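Side-chain contacts in glucocorticoid modulatory element-binding protein 1 (Homo sapiens, PDB 1OQJ), which binds glucocorticoid modulatory elements in promoter DNA through its SAND domain, raising sensitivity to low glucocorticoid levels, and serves as an auxiliary factor in parvovirus replication: residues E7-I12 / K18-W23; V33-F38 / I43-F48; H47-A52 / R62-G67; K58-A63 / K73-G78. All coordinates share one frame; numbering follows the deposited sequence.

All four contacts lie within the SAND domain and come in this order along the chain, contact 1 closing before the others open, while contacts 2, 3 and 4 overlap or interleave. Contact 1 is the hairpin of strands 9-14 and 17-22; contact 2 continues the same antiparallel sheet through strand 36-38 and leads into helix 45-51. Their centres are about 10 Å apart, and backbone hydrogen bonds join Ile-20 to Lys-37 and Leu-22 to Cys-35. Contact 3 shares helix 45-51 with contact 2, their centres about 9 Å apart, and helix 60-63 with contact 4. The centres of contacts 1 and 4 lie about 15 Å apart, on opposite sides of the chain's centre. Contact 4 holds the DNA-binding residues Lys-58 and Lys-61.

Contact 1: E7-I12 / K18-W23; sequences EIAYPI and KAILLW
Tyr-10 and Leu-21 exchange backbone hydrogen bonds at the middle of an antiparallel beta hairpin whose strand 9-14 forms one edge of the SAND-domain sheet. Tyr-10 N gives to Leu-21 O at 3.0 Å, and Leu-21 N returns a straighter bond to Tyr-10 O, 168° at the hydrogen. At the next hydrogen-bonded pair, two residues on, Ile-12 N gives to Ala-19 O and Ala-19 N to Ile-12 O. Pro-11, which has no N-H to give, falls at a non-hydrogen-bonded pair with Ile-20. At the other end of the pairing, Trp-23 N reaches Ile-8 O at 3.0 Å, though bent to 136°. The indole NE1 turns elsewhere, to Asp-81 O, and the Glu-7 carboxylate pairs with Lys-25. On one face Ala-9 CB rests on Ile-20 CG2 at 3.7 Å. On the other Ile-12, its CG1 wedged between backbone N and carbonyl carbon (chi1 60°), crosses Leu-21 at about a right angle, with Ile-12 CG2 lying 3.9 Å from Leu-21 CB.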
loop_
_atom_site.group_PDB
_atom_site.type_symbol
_atom_site.label_atom_id
_atom_site.label_comp_id
_atom_site.label_asym_id
_atom_site.label_seq_id
_atom_site.Cartn_x
_atom_site.Cartn_y
_atom_site.Cartn_z
ATOM N N GLU A 7 -2.394 8.934 13.770
ATOM C CA GLU A 7 -2.284 7.795 12.869
ATOM C C GLU A 7 -1.561 8.253 11.603
ATOM O O GLU A 7 -2.174 8.814 10.693
ATOM C CB GLU A 7 -3.676 7.260 12.519
ATOM C CG GLU A 7 -3.681 5.923 11.782
ATOM C CD GLU A 7 -3.254 4.759 12.660
ATOM O OE1 GLU A 7 -3.708 4.693 13.823
ATOM O OE2 GLU A 7 -2.482 3.899 12.187
ATOM N N ILE A 8 -0.253 8.023 11.557
ATOM C CA ILE A 8 0.554 8.413 10.406
ATOM C C ILE A 8 0.025 7.721 9.161
ATOM O O ILE A 8 -0.164 6.500 9.145
ATOM C CB ILE A 8 2.034 8.038 10.615
ATOM C CG1 ILE A 8 2.561 8.716 11.883
ATOM C CG2 ILE A 8 2.861 8.475 9.414
ATOM C CD1 ILE A 8 2.476 10.224 11.846
ATOM N N ALA A 9 -0.199 8.500 8.108
ATOM C CA ALA A 9 -0.754 7.951 6.879
ATOM C C ALA A 9 -0.358 8.728 5.638
ATOM O O ALA A 9 0.300 9.766 5.718
ATOM C CB ALA A 9 -2.273 7.919 6.997
ATOM N N TYR A 10 -0.765 8.211 4.482
ATOM C CA TYR A 10 -0.492 8.864 3.207
ATOM C C TYR A 10 -1.663 8.683 2.259
ATOM O O TYR A 10 -2.286 7.620 2.224
ATOM C CB TYR A 10 0.747 8.279 2.525
ATOM C CG TYR A 10 2.044 8.551 3.234
ATOM C CD1 TYR A 10 2.558 7.646 4.153
ATOM C CD2 TYR A 10 2.755 9.722 2.989
ATOM C CE1 TYR A 10 3.755 7.897 4.817
ATOM C CE2 TYR A 10 3.950 9.987 3.644
ATOM C CZ TYR A 10 4.444 9.070 4.557
ATOM O OH TYR A 10 5.624 9.330 5.219
ATOM N N PRO A 11 -1.991 9.728 1.491
ATOM C CA PRO A 11 -3.094 9.634 0.536
ATOM C C PRO A 11 -2.563 8.857 -0.668
ATOM O O PRO A 11 -1.475 9.157 -1.176
ATOM C CB PRO A 11 -3.390 11.098 0.207
ATOM C CG PRO A 11 -2.031 11.735 0.298
ATOM C CD PRO A 11 -1.452 11.100 1.550
ATOM N N ILE A 12 -3.310 7.848 -1.108
ATOM C CA ILE A 12 -2.890 7.044 -2.252
ATOM C C ILE A 12 -4.011 6.940 -3.275
ATOM O O ILE A 12 -5.157 7.300 -3.000
ATOM C CB ILE A 12 -2.481 5.609 -1.832
ATOM C CG1 ILE A 12 -3.659 4.891 -1.164
ATOM C CG2 ILE A 12 -1.268 5.669 -0.898
ATOM C CD1 ILE A 12 -3.398 3.420 -0.853
ATOM N N LYS A 18 -9.475 6.756 -4.822
ATOM C CA LYS A 18 -8.659 7.352 -3.764
ATOM C C LYS A 18 -8.842 6.598 -2.455
ATOM O O LYS A 18 -9.943 6.155 -2.127
ATOM C CB LYS A 18 -9.047 8.818 -3.542
ATOM C CG LYS A 18 -8.758 9.733 -4.721
ATOM C CD LYS A 18 -9.055 11.191 -4.390
ATOM C CE LYS A 18 -10.542 11.449 -4.230
ATOM N NZ LYS A 18 -10.817 12.884 -3.932
ATOM N N ALA A 19 -7.758 6.467 -1.702
ATOM C CA ALA A 19 -7.803 5.783 -0.420
ATOM C C ALA A 19 -6.706 6.337 0.472
ATOM O O ALA A 19 -5.958 7.234 0.067
ATOM C CB ALA A 19 -7.625 4.283 -0.616
ATOM N N ILE A 20 -6.623 5.810 1.688
ATOM C CA ILE A 20 -5.622 6.256 2.648
ATOM C C ILE A 20 -4.820 5.075 3.168
ATOM O O ILE A 20 -5.384 4.093 3.646
ATOM C CB ILE A 20 -6.291 6.964 3.845
ATOM C CG1 ILE A 20 -7.090 8.169 3.347
ATOM C CG2 ILE A 20 -5.241 7.411 4.856
ATOM C CD1 ILE A 20 -7.883 8.860 4.435
ATOM N N LEU A 21 -3.500 5.171 3.062
ATOM C CA LEU A 21 -2.618 4.115 3.546
ATOM C C LEU A 21 -2.220 4.423 4.988
ATOM O O LEU A 21 -1.630 5.468 5.251
ATOM C CB LEU A 21 -1.351 4.045 2.678
ATOM C CG LEU A 21 -0.276 3.029 3.091
ATOM C CD1 LEU A 21 -0.791 1.620 2.858
ATOM C CD2 LEU A 21 0.996 3.256 2.281
ATOM N N LEU A 22 -2.563 3.534 5.919
ATOM C CA LEU A 22 -2.183 3.721 7.321
ATOM C C LEU A 22 -0.774 3.140 7.390
ATOM O O LEU A 22 -0.589 1.920 7.394
ATOM C CB LEU A 22 -3.143 2.968 8.246
ATOM C CG LEU A 22 -4.617 3.343 8.074
ATOM C CD1 LEU A 22 -5.436 2.645 9.146
ATOM C CD2 LEU A 22 -4.798 4.857 8.165
ATOM N N TRP A 23 0.221 4.021 7.451
ATOM C CA TRP A 23 1.614 3.596 7.420
ATOM C C TRP A 23 2.105 2.560 8.419
ATOM O O TRP A 23 2.795 1.617 8.030
ATOM C CB TRP A 23 2.540 4.812 7.466
ATOM C CG TRP A 23 3.983 4.431 7.295
ATOM C CD1 TRP A 23 4.554 3.838 6.206
ATOM C CD2 TRP A 23 5.024 4.567 8.271
ATOM N NE1 TRP A 23 5.890 3.593 6.447
ATOM C CE2 TRP A 23 6.202 4.033 7.707
ATOM C CE3 TRP A 23 5.074 5.090 9.571
ATOM C CZ2 TRP A 23 7.417 4.006 8.399
ATOM C CZ3 TRP A 23 6.287 5.065 10.259
ATOM C CH2 TRP A 23 7.440 4.525 9.669
#

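Contact 2: V33-F38 / I43-F48; sequences VKCVKF and ISPKHF
Cys-35 and Val-36 both turn their N-H toward a single acceptor, Ile-43 O, which makes this a classic beta bulge. The Val-36 N bond is the sounder of the two, 2.9 Å to Ile-43 O; that from Cys-35 N is weak and bent to 132°. Ile-43 N answers with a nearly straight bond to Val-36 O, 2.8 Å long. The sulfur of Cys-35, within the bulge, lies against the proline ring, SG to Pro-45 CG 3.8 Å. The two methyls of Val-36 part company: CG2 goes to Pro-45, whereas CG1, anti to the backbone N (chi1 175°), sits over one face of the Phe-48 ring. That ring in turn points its edge at the face of Phe-38 in a T-shaped pair, centroids 5.1 Å apart and planes at 67°. Phe-48 CE1 makes the touch, 3.7 Å from Phe-38 CD1 and displaced toward the rim of the face. Ile-43 CD1 meets Phe-38 as well, 3.8 Å from its CB. Ala-19 of strand 17-22 packs against Val-36 and both phenylalanines. Ser-44 caps the helix start: its OG accepts from His-47 N at 3.2 Å. The arrangement is a bulged beta hairpin that runs, through an N-cap serine and a proline, into helix 45-51, which lies against the SAND-domain sheet.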
loop_
_atom_site.group_PDB
_atom_site.type_symbol
_atom_site.label_atom_id
_atom_site.label_comp_id
_atom_site.label_asym_id
_atom_site.label_seq_id
_atom_site.Cartn_x
_atom_site.Cartn_y
_atom_site.Cartn_z
ATOM N N VAL A 33 -2.460 -7.494 3.898
ATOM C CA VAL A 33 -2.528 -6.842 5.200
ATOM C C VAL A 33 -3.543 -5.713 5.126
ATOM O O VAL A 33 -3.492 -4.892 4.211
ATOM C CB VAL A 33 -1.158 -6.251 5.587
ATOM C CG1 VAL A 33 -1.239 -5.593 6.956
ATOM C CG2 VAL A 33 -0.098 -7.346 5.569
ATOM N N LYS A 34 -4.471 -5.674 6.078
ATOM C CA LYS A 34 -5.480 -4.624 6.082
ATOM C C LYS A 34 -4.839 -3.333 6.578
ATOM O O LYS A 34 -4.680 -3.114 7.781
ATOM C CB LYS A 34 -6.673 -5.041 6.950
ATOM C CG LYS A 34 -7.382 -6.270 6.390
ATOM C CD LYS A 34 -8.613 -6.648 7.196
ATOM C CE LYS A 34 -9.312 -7.854 6.583
ATOM N NZ LYS A 34 -10.552 -8.217 7.325
ATOM N N CYS A 35 -4.460 -2.485 5.629
ATOM C CA CYS A 35 -3.799 -1.231 5.949
ATOM C C CYS A 35 -4.260 -0.071 5.074
ATOM O O CYS A 35 -3.694 1.020 5.130
ATOM C CB CYS A 35 -2.284 -1.403 5.805
ATOM S SG CYS A 35 -1.725 -1.898 4.149
ATOM N N VAL A 36 -5.287 -0.306 4.267
ATOM C CA VAL A 36 -5.809 0.730 3.388
ATOM C C VAL A 36 -7.242 1.089 3.761
ATOM O O VAL A 36 -8.105 0.215 3.823
ATOM C CB VAL A 36 -5.798 0.267 1.916
ATOM C CG1 VAL A 36 -6.463 1.310 1.033
ATOM C CG2 VAL A 36 -4.367 0.019 1.460
ATOM N N LYS A 37 -7.493 2.369 4.022
ATOM C CA LYS A 37 -8.843 2.808 4.357
ATOM C C LYS A 37 -9.504 3.244 3.051
ATOM O O LYS A 37 -9.028 4.160 2.375
ATOM C CB LYS A 37 -8.799 3.967 5.358
ATOM C CG LYS A 37 -10.168 4.421 5.867
ATOM C CD LYS A 37 -10.028 5.462 6.975
ATOM C CE LYS A 37 -11.386 5.960 7.454
ATOM N NZ LYS A 37 -12.108 6.755 6.414
ATOM N N PHE A 38 -10.591 2.564 2.698
ATOM C CA PHE A 38 -11.326 2.836 1.470
ATOM C C PHE A 38 -12.812 2.768 1.800
ATOM O O PHE A 38 -13.315 1.716 2.199
ATOM C CB PHE A 38 -10.960 1.779 0.426
ATOM C CG PHE A 38 -11.539 2.031 -0.933
ATOM C CD1 PHE A 38 -11.333 3.244 -1.581
ATOM C CD2 PHE A 38 -12.251 1.031 -1.587
ATOM C CE1 PHE A 38 -11.827 3.461 -2.874
ATOM C CE2 PHE A 38 -12.749 1.235 -2.877
ATOM C CZ PHE A 38 -12.534 2.453 -3.520
ATOM N N ILE A 43 -9.086 -2.309 4.320
ATOM C CA ILE A 43 -8.890 -3.442 3.421
ATOM C C ILE A 43 -7.424 -3.587 3.037
ATOM O O ILE A 43 -6.592 -2.745 3.368
ATOM C CB ILE A 43 -9.730 -3.299 2.125
ATOM C CG1 ILE A 43 -9.271 -2.080 1.319
ATOM C CG2 ILE A 43 -11.208 -3.174 2.477
ATOM C CD1 ILE A 43 -10.017 -1.902 0.005
ATOM N N SER A 44 -7.112 -4.663 2.331
ATOM C CA SER A 44 -5.743 -4.909 1.908
ATOM C C SER A 44 -5.440 -4.223 0.582
ATOM O O SER A 44 -6.347 -3.859 -0.165
ATOM C CB SER A 44 -5.522 -6.406 1.718
ATOM O OG SER A 44 -6.290 -6.870 0.616
ATOM N N PRO A 45 -4.148 -4.034 0.279
ATOM C CA PRO A 45 -3.750 -3.402 -0.979
ATOM C C PRO A 45 -4.274 -4.233 -2.159
ATOM O O PRO A 45 -4.670 -3.681 -3.184
ATOM C CB PRO A 45 -2.225 -3.413 -0.897
ATOM C CG PRO A 45 -1.985 -3.201 0.561
ATOM C CD PRO A 45 -3.002 -4.129 1.204
ATOM N N LYS A 46 -4.274 -5.556 -2.009
ATOM C CA LYS A 46 -4.757 -6.430 -3.075
ATOM C C LYS A 46 -6.223 -6.142 -3.372
ATOM O O LYS A 46 -6.622 -6.055 -4.535
ATOM C CB LYS A 46 -4.593 -7.904 -2.691
ATOM C CG LYS A 46 -4.952 -8.861 -3.821
ATOM C CD LYS A 46 -4.746 -10.313 -3.424
ATOM C CE LYS A 46 -4.947 -11.235 -4.618
ATOM N NZ LYS A 46 -4.817 -12.675 -4.253
ATOM N N HIS A 47 -7.028 -5.985 -2.326
ATOM C CA HIS A 47 -8.445 -5.704 -2.526
ATOM C C HIS A 47 -8.679 -4.297 -3.057
ATOM O O HIS A 47 -9.530 -4.096 -3.926
ATOM C CB HIS A 47 -9.219 -5.938 -1.229
ATOM C CG HIS A 47 -9.372 -7.388 -0.888
ATOM N ND1 HIS A 47 -9.851 -7.825 0.328
ATOM C CD2 HIS A 47 -9.118 -8.504 -1.615
ATOM C CE1 HIS A 47 -9.885 -9.147 0.336
ATOM N NE2 HIS A 47 -9.445 -9.583 -0.830
ATOM N N PHE A 48 -7.929 -3.323 -2.552
ATOM C CA PHE A 48 -8.078 -1.960 -3.039
ATOM C C PHE A 48 -7.795 -1.931 -4.541
ATOM O O PHE A 48 -8.564 -1.369 -5.320
ATOM C CB PHE A 48 -7.107 -1.029 -2.309
ATOM C CG PHE A 48 -7.078 0.368 -2.858
ATOM C CD1 PHE A 48 -8.258 1.096 -3.005
ATOM C CD2 PHE A 48 -5.873 0.961 -3.229
ATOM C CE1 PHE A 48 -8.244 2.397 -3.514
ATOM C CE2 PHE A 48 -5.842 2.262 -3.737
ATOM C CZ PHE A 48 -7.032 2.979 -3.879
#

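Contact 3: H47-A52 / R62-G67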
loop_
_atom_site.group_PDB
_atom_site.type_symbol
_atom_site.label_atom_id
_atom_site.label_comp_id
_atom_site.label_asym_id
_atom_site.label_seq_id
_atom_site.Cartn_x
_atom_site.Cartn_y
_atom_site.Cartn_z
ATOM N N HIS A 47 -7.028 -5.985 -2.326
ATOM C CA HIS A 47 -8.445 -5.704 -2.526
ATOM C C HIS A 47 -8.679 -4.297 -3.057
ATOM O O HIS A 47 -9.530 -4.096 -3.926
ATOM C CB HIS A 47 -9.219 -5.938 -1.229
ATOM C CG HIS A 47 -9.372 -7.388 -0.888
ATOM N ND1 HIS A 47 -9.851 -7.825 0.328
ATOM C CD2 HIS A 47 -9.118 -8.504 -1.615
ATOM C CE1 HIS A 47 -9.885 -9.147 0.336
ATOM N NE2 HIS A 47 -9.445 -9.583 -0.830
ATOM N N PHE A 48 -7.929 -3.323 -2.552
ATOM C CA PHE A 48 -8.078 -1.960 -3.039
ATOM C C PHE A 48 -7.795 -1.931 -4.541
ATOM O O PHE A 48 -8.564 -1.369 -5.320
ATOM C CB PHE A 48 -7.107 -1.029 -2.309
ATOM C CG PHE A 48 -7.078 0.368 -2.858
ATOM C CD1 PHE A 48 -8.258 1.096 -3.005
ATOM C CD2 PHE A 48 -5.873 0.961 -3.229
ATOM C CE1 PHE A 48 -8.244 2.397 -3.514
ATOM C CE2 PHE A 48 -5.842 2.262 -3.737
ATOM C CZ PHE A 48 -7.032 2.979 -3.879
ATOM N N VAL A 49 -6.687 -2.546 -4.939
ATOM C CA VAL A 49 -6.301 -2.593 -6.343
ATOM C C VAL A 49 -7.373 -3.274 -7.192
ATOM O O VAL A 49 -7.668 -2.831 -8.304
ATOM C CB VAL A 49 -4.947 -3.324 -6.510
ATOM C CG1 VAL A 49 -4.660 -3.586 -7.989
ATOM C CG2 VAL A 49 -3.833 -2.480 -5.905
ATOM N N HIS A 50 -7.967 -4.339 -6.664
ATOM C CA HIS A 50 -8.999 -5.039 -7.409
ATOM C C HIS A 50 -10.222 -4.160 -7.618
ATOM O O HIS A 50 -10.746 -4.065 -8.729
ATOM C CB HIS A 50 -9.436 -6.307 -6.693
ATOM C CG HIS A 50 -10.409 -7.114 -7.489
ATOM N ND1 HIS A 50 -10.019 -7.903 -8.550
ATOM C CD2 HIS A 50 -11.761 -7.171 -7.454
ATOM C CE1 HIS A 50 -11.089 -8.409 -9.135
ATOM N NE2 HIS A 50 -12.160 -7.979 -8.491
ATOM N N LEU A 51 -10.680 -3.529 -6.541
ATOM C CA LEU A 51 -11.850 -2.664 -6.608
ATOM C C LEU A 51 -11.607 -1.453 -7.498
ATOM O O LEU A 51 -12.541 -0.918 -8.101
ATOM C CB LEU A 51 -12.252 -2.214 -5.198
ATOM C CG LEU A 51 -12.737 -3.340 -4.282
ATOM C CD1 LEU A 51 -12.988 -2.803 -2.882
ATOM C CD2 LEU A 51 -14.015 -3.950 -4.858
ATOM N N ALA A 52 -10.349 -1.024 -7.577
ATOM C CA ALA A 52 -9.972 0.118 -8.401
ATOM C C ALA A 52 -9.832 -0.312 -9.862
ATOM O O ALA A 52 -9.638 0.526 -10.744
ATOM C CB ALA A 52 -8.664 0.721 -7.897
ATOM N N ARG A 62 2.937 -1.466 -8.134
ATOM C CA ARG A 62 3.025 -0.554 -9.263
ATOM C C ARG A 62 1.649 0.015 -9.614
ATOM O O ARG A 62 1.550 1.073 -10.232
ATOM C CB ARG A 62 3.653 -1.253 -10.477
ATOM C CG ARG A 62 5.161 -1.480 -10.343
ATOM C CD ARG A 62 5.780 -1.880 -11.678
ATOM N NE ARG A 62 7.242 -1.848 -11.652
ATOM C CZ ARG A 62 8.005 -2.729 -11.013
ATOM N NH1 ARG A 62 7.451 -3.728 -10.339
ATOM N NH2 ARG A 62 9.326 -2.609 -11.044
ATOM N N ALA A 63 0.591 -0.682 -9.200
ATOM C CA ALA A 63 -0.779 -0.244 -9.461
ATOM C C ALA A 63 -1.168 0.907 -8.534
ATOM O O ALA A 63 -1.885 1.824 -8.932
ATOM C CB ALA A 63 -1.744 -1.408 -9.271
ATOM N N ILE A 64 -0.701 0.846 -7.290
ATOM C CA ILE A 64 -0.990 1.897 -6.321
ATOM C C ILE A 64 0.026 3.020 -6.468
ATOM O O ILE A 64 1.223 2.770 -6.606
ATOM C CB ILE A 64 -0.922 1.364 -4.877
ATOM C CG1 ILE A 64 -1.980 0.278 -4.675
ATOM C CG2 ILE A 64 -1.131 2.505 -3.883
ATOM C CD1 ILE A 64 -1.989 -0.315 -3.274
ATOM N N ARG A 65 -0.455 4.258 -6.429
ATOM C CA ARG A 65 0.414 5.420 -6.552
ATOM C C ARG A 65 0.258 6.341 -5.346
ATOM O O ARG A 65 -0.788 6.376 -4.699
ATOM C CB ARG A 65 0.097 6.190 -7.837
ATOM C CG ARG A 65 0.510 5.463 -9.113
ATOM C CD ARG A 65 0.067 6.221 -10.360
ATOM N NE ARG A 65 0.363 5.482 -11.588
ATOM C CZ ARG A 65 1.554 5.447 -12.179
ATOM N NH1 ARG A 65 2.578 6.114 -11.664
ATOM N NH2 ARG A 65 1.724 4.738 -13.287
ATOM N N LEU A 66 1.321 7.072 -5.040
ATOM C CA LEU A 66 1.326 8.013 -3.936
ATOM C C LEU A 66 1.874 9.283 -4.578
ATOM O O LEU A 66 3.026 9.325 -5.003
ATOM C CB LEU A 66 2.239 7.490 -2.825
ATOM C CG LEU A 66 2.110 8.109 -1.434
ATOM C CD1 LEU A 66 2.703 7.160 -0.407
ATOM C CD2 LEU A 66 2.807 9.457 -1.397
ATOM N N GLY A 67 1.033 10.303 -4.687
ATOM C CA GLY A 67 1.469 11.526 -5.333
ATOM C C GLY A 67 1.812 11.264 -6.792
ATOM O O GLY A 67 2.671 11.934 -7.368
#
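Val-49 sets both its methyls against the chain where helix 60-63 gives way to strand 65-66. CG2 takes the tightest approach, 3.5 Å from Ile-64 CG1, and also lies 3.9 Å from Ile-64 CD1, so it rests alongside the outer half of that isoleucine. The same methyl touches Ala-63 CB at 4.1 Å, and Val-49 CG1 adds to that side, 3.9 Å from Ala-63 CB. With Val-49 CG1 anti to the backbone N (chi1 170°) and CG2 anti to the carbonyl carbon, the fork is turned toward two consecutive residues. Ile-64 is the first residue to leave helical backbone angles after helix 60-63; although its CB does not aim at helix 45-51, its extended chain (chi2 180°) carries CD1 inward to it. Here helix 45-51 packs on the exit of helix 60-63 in the hydrophobic core of the alpha-beta SAND fold, through aliphatic and aromatic carbon alone, with no hydrogen bond crossing between the two segments. Phe-48, one residue before Val-49, joins from the side: Ile-64 CD1 lies near the plane of its ring, at the edge, 4.1 Å from CD2. Around this cluster, Ile-12 of strand 9-14 reaches Ile-64, and Pro-45 touches it too. Lys-54, a DNA-binding residue, lays its side chain against both Val-49 and Ala-63.

Contact 4: K58-A63 / K73-G78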
loop_
_atom_site.group_PDB
_atom_site.type_symbol
_atom_site.label_atom_id
_atom_site.label_comp_id
_atom_site.label_asym_id
_atom_site.label_seq_id
_atom_site.Cartn_x
_atom_site.Cartn_y
_atom_site.Cartn_z
ATOM N N LYS A 58 -1.155 -7.483 -12.007
ATOM C CA LYS A 58 -0.455 -8.453 -11.175
ATOM C C LYS A 58 0.772 -7.835 -10.515
ATOM O O LYS A 58 1.830 -8.457 -10.443
ATOM C CB LYS A 58 -0.041 -9.681 -11.993
ATOM C CG LYS A 58 -1.215 -10.499 -12.511
ATOM C CD LYS A 58 -0.772 -11.852 -13.056
ATOM C CE LYS A 58 -0.331 -12.792 -11.941
ATOM N NZ LYS A 58 0.005 -14.151 -12.457
ATOM N N ASP A 59 0.620 -6.603 -10.041
ATOM C CA ASP A 59 1.708 -5.900 -9.369
ATOM C C ASP A 59 1.108 -4.754 -8.566
ATOM O O ASP A 59 1.128 -3.603 -9.005
ATOM C CB ASP A 59 2.699 -5.345 -10.391
ATOM C CG ASP A 59 4.016 -4.940 -9.758
ATOM O OD1 ASP A 59 4.008 -4.553 -8.570
ATOM O OD2 ASP A 59 5.055 -5.002 -10.448
ATOM N N TRP A 60 0.575 -5.067 -7.390
ATOM C CA TRP A 60 -0.051 -4.043 -6.566
ATOM C C TRP A 60 0.858 -2.864 -6.241
ATOM O O TRP A 60 0.384 -1.736 -6.138
ATOM C CB TRP A 60 -0.601 -4.645 -5.266
ATOM C CG TRP A 60 0.435 -5.148 -4.307
ATOM C CD1 TRP A 60 1.016 -6.380 -4.296
ATOM C CD2 TRP A 60 0.998 -4.427 -3.202
ATOM N NE1 TRP A 60 1.904 -6.475 -3.248
ATOM C CE2 TRP A 60 1.913 -5.289 -2.561
ATOM C CE3 TRP A 60 0.816 -3.135 -2.691
ATOM C CZ2 TRP A 60 2.646 -4.902 -1.434
ATOM C CZ3 TRP A 60 1.546 -2.749 -1.567
ATOM C CH2 TRP A 60 2.449 -3.631 -0.954
ATOM N N LYS A 61 2.156 -3.117 -6.098
ATOM C CA LYS A 61 3.096 -2.047 -5.775
ATOM C C LYS A 61 3.245 -1.046 -6.911
ATOM O O LYS A 61 3.646 0.092 -6.686
ATOM C CB LYS A 61 4.467 -2.617 -5.415
ATOM C CG LYS A 61 4.449 -3.581 -4.249
ATOM C CD LYS A 61 5.855 -4.025 -3.885
ATOM C CE LYS A 61 5.836 -5.254 -2.994
ATOM N NZ LYS A 61 5.298 -6.442 -3.719
ATOM N N ARG A 62 2.937 -1.466 -8.134
ATOM C CA ARG A 62 3.025 -0.554 -9.263
ATOM C C ARG A 62 1.649 0.015 -9.614
ATOM O O ARG A 62 1.550 1.073 -10.232
ATOM C CB ARG A 62 3.653 -1.253 -10.477
ATOM C CG ARG A 62 5.161 -1.480 -10.343
ATOM C CD ARG A 62 5.780 -1.880 -11.678
ATOM N NE ARG A 62 7.242 -1.848 -11.652
ATOM C CZ ARG A 62 8.005 -2.729 -11.013
ATOM N NH1 ARG A 62 7.451 -3.728 -10.339
ATOM N NH2 ARG A 62 9.326 -2.609 -11.044
ATOM N N ALA A 63 0.591 -0.682 -9.200
ATOM C CA ALA A 63 -0.779 -0.244 -9.461
ATOM C C ALA A 63 -1.168 0.907 -8.534
ATOM O O ALA A 63 -1.885 1.824 -8.932
ATOM C CB ALA A 63 -1.744 -1.408 -9.271
ATOM N N LYS A 73 8.381 2.542 -5.922
ATOM C CA LYS A 73 9.532 3.441 -5.862
ATOM C C LYS A 73 9.660 4.149 -4.522
ATOM O O LYS A 73 10.770 4.358 -4.027
ATOM C CB LYS A 73 9.456 4.469 -6.990
ATOM C CG LYS A 73 9.485 3.852 -8.381
ATOM C CD LYS A 73 9.477 4.930 -9.454
ATOM C CE LYS A 73 9.526 4.327 -10.851
ATOM N NZ LYS A 73 8.322 3.511 -11.153
ATOM N N MET A 74 8.529 4.524 -3.932
ATOM C CA MET A 74 8.564 5.195 -2.639
ATOM C C MET A 74 9.050 4.209 -1.576
ATOM O O MET A 74 9.704 4.595 -0.609
ATOM C CB MET A 74 7.180 5.742 -2.284
ATOM C CG MET A 74 6.624 6.737 -3.312
ATOM S SD MET A 74 7.749 8.086 -3.791
ATOM C CE MET A 74 7.799 9.045 -2.283
ATOM N N MET A 75 8.733 2.931 -1.769
ATOM C CA MET A 75 9.168 1.886 -0.851
ATOM C C MET A 75 10.668 1.644 -1.018
ATOM O O MET A 75 11.407 1.567 -0.036
ATOM C CB MET A 75 8.409 0.585 -1.125
ATOM C CG MET A 75 6.921 0.654 -0.808
ATOM S SD MET A 75 6.007 -0.731 -1.496
ATOM C CE MET A 75 6.513 -2.044 -0.414
ATOM N N ASP A 76 11.112 1.527 -2.266
ATOM C CA ASP A 76 12.526 1.298 -2.544
ATOM C C ASP A 76 13.387 2.455 -2.055
ATOM O O ASP A 76 14.549 2.261 -1.703
ATOM C CB ASP A 76 12.763 1.101 -4.047
ATOM C CG ASP A 76 12.192 -0.207 -4.566
ATOM O OD1 ASP A 76 11.959 -1.130 -3.753
ATOM O OD2 ASP A 76 11.990 -0.320 -5.793
ATOM N N SER A 77 12.822 3.659 -2.043
ATOM C CA SER A 77 13.568 4.833 -1.595
ATOM C C SER A 77 13.794 4.794 -0.088
ATOM O O SER A 77 14.639 5.519 0.438
ATOM C CB SER A 77 12.823 6.117 -1.955
ATOM O OG SER A 77 11.782 6.388 -1.027
ATOM N N GLY A 78 13.029 3.951 0.602
ATOM C CA GLY A 78 13.164 3.834 2.044
ATOM C C GLY A 78 12.371 4.868 2.819
ATOM O O GLY A 78 12.283 4.801 4.047
#
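Helix 60-63, a short turn in which Asp-59 O accepts from both Arg-62 N and Ala-63 N, faces the C-terminal part of helix 71-76, which Gly-78 leaves with positive phi, and no hydrogen bond joins the two segments. Met-75 reaches across to the first segment. Its chain runs out extended (chi2 166°), then bends at chi3 to bring CE 4.1 Å from Lys-61 CD; SD lies equally near that carbon, and the two side chains cross at about a right angle. The same methyl comes within 4.4 Å of Trp-60 CH2, in an oblique Met-aromatic contact: SD stands 5.4 Å from the centroid of the six-membered ring, 44° off its normal. Lys-61 also shields the indole, its CG 3.4 Å above the ring plane and over the centre. Trp-60 and Lys-61 belong to the KDWK motif of the SAND domain, whose Lys-58 and Lys-61 bind DNA, as does Arg-72 beside Lys-61. The NZ end of Lys-61 makes a weak hydrogen bond to Cys-93 O, the backbone of a zinc ligand. Asp-59, the aspartate of the motif, holds Arg-62 in a salt bridge, OD2 to NH1 2.7 Å, meeting it on the syn side of the carboxylate, while its OD1 takes a weak capping bond from Arg-62 N.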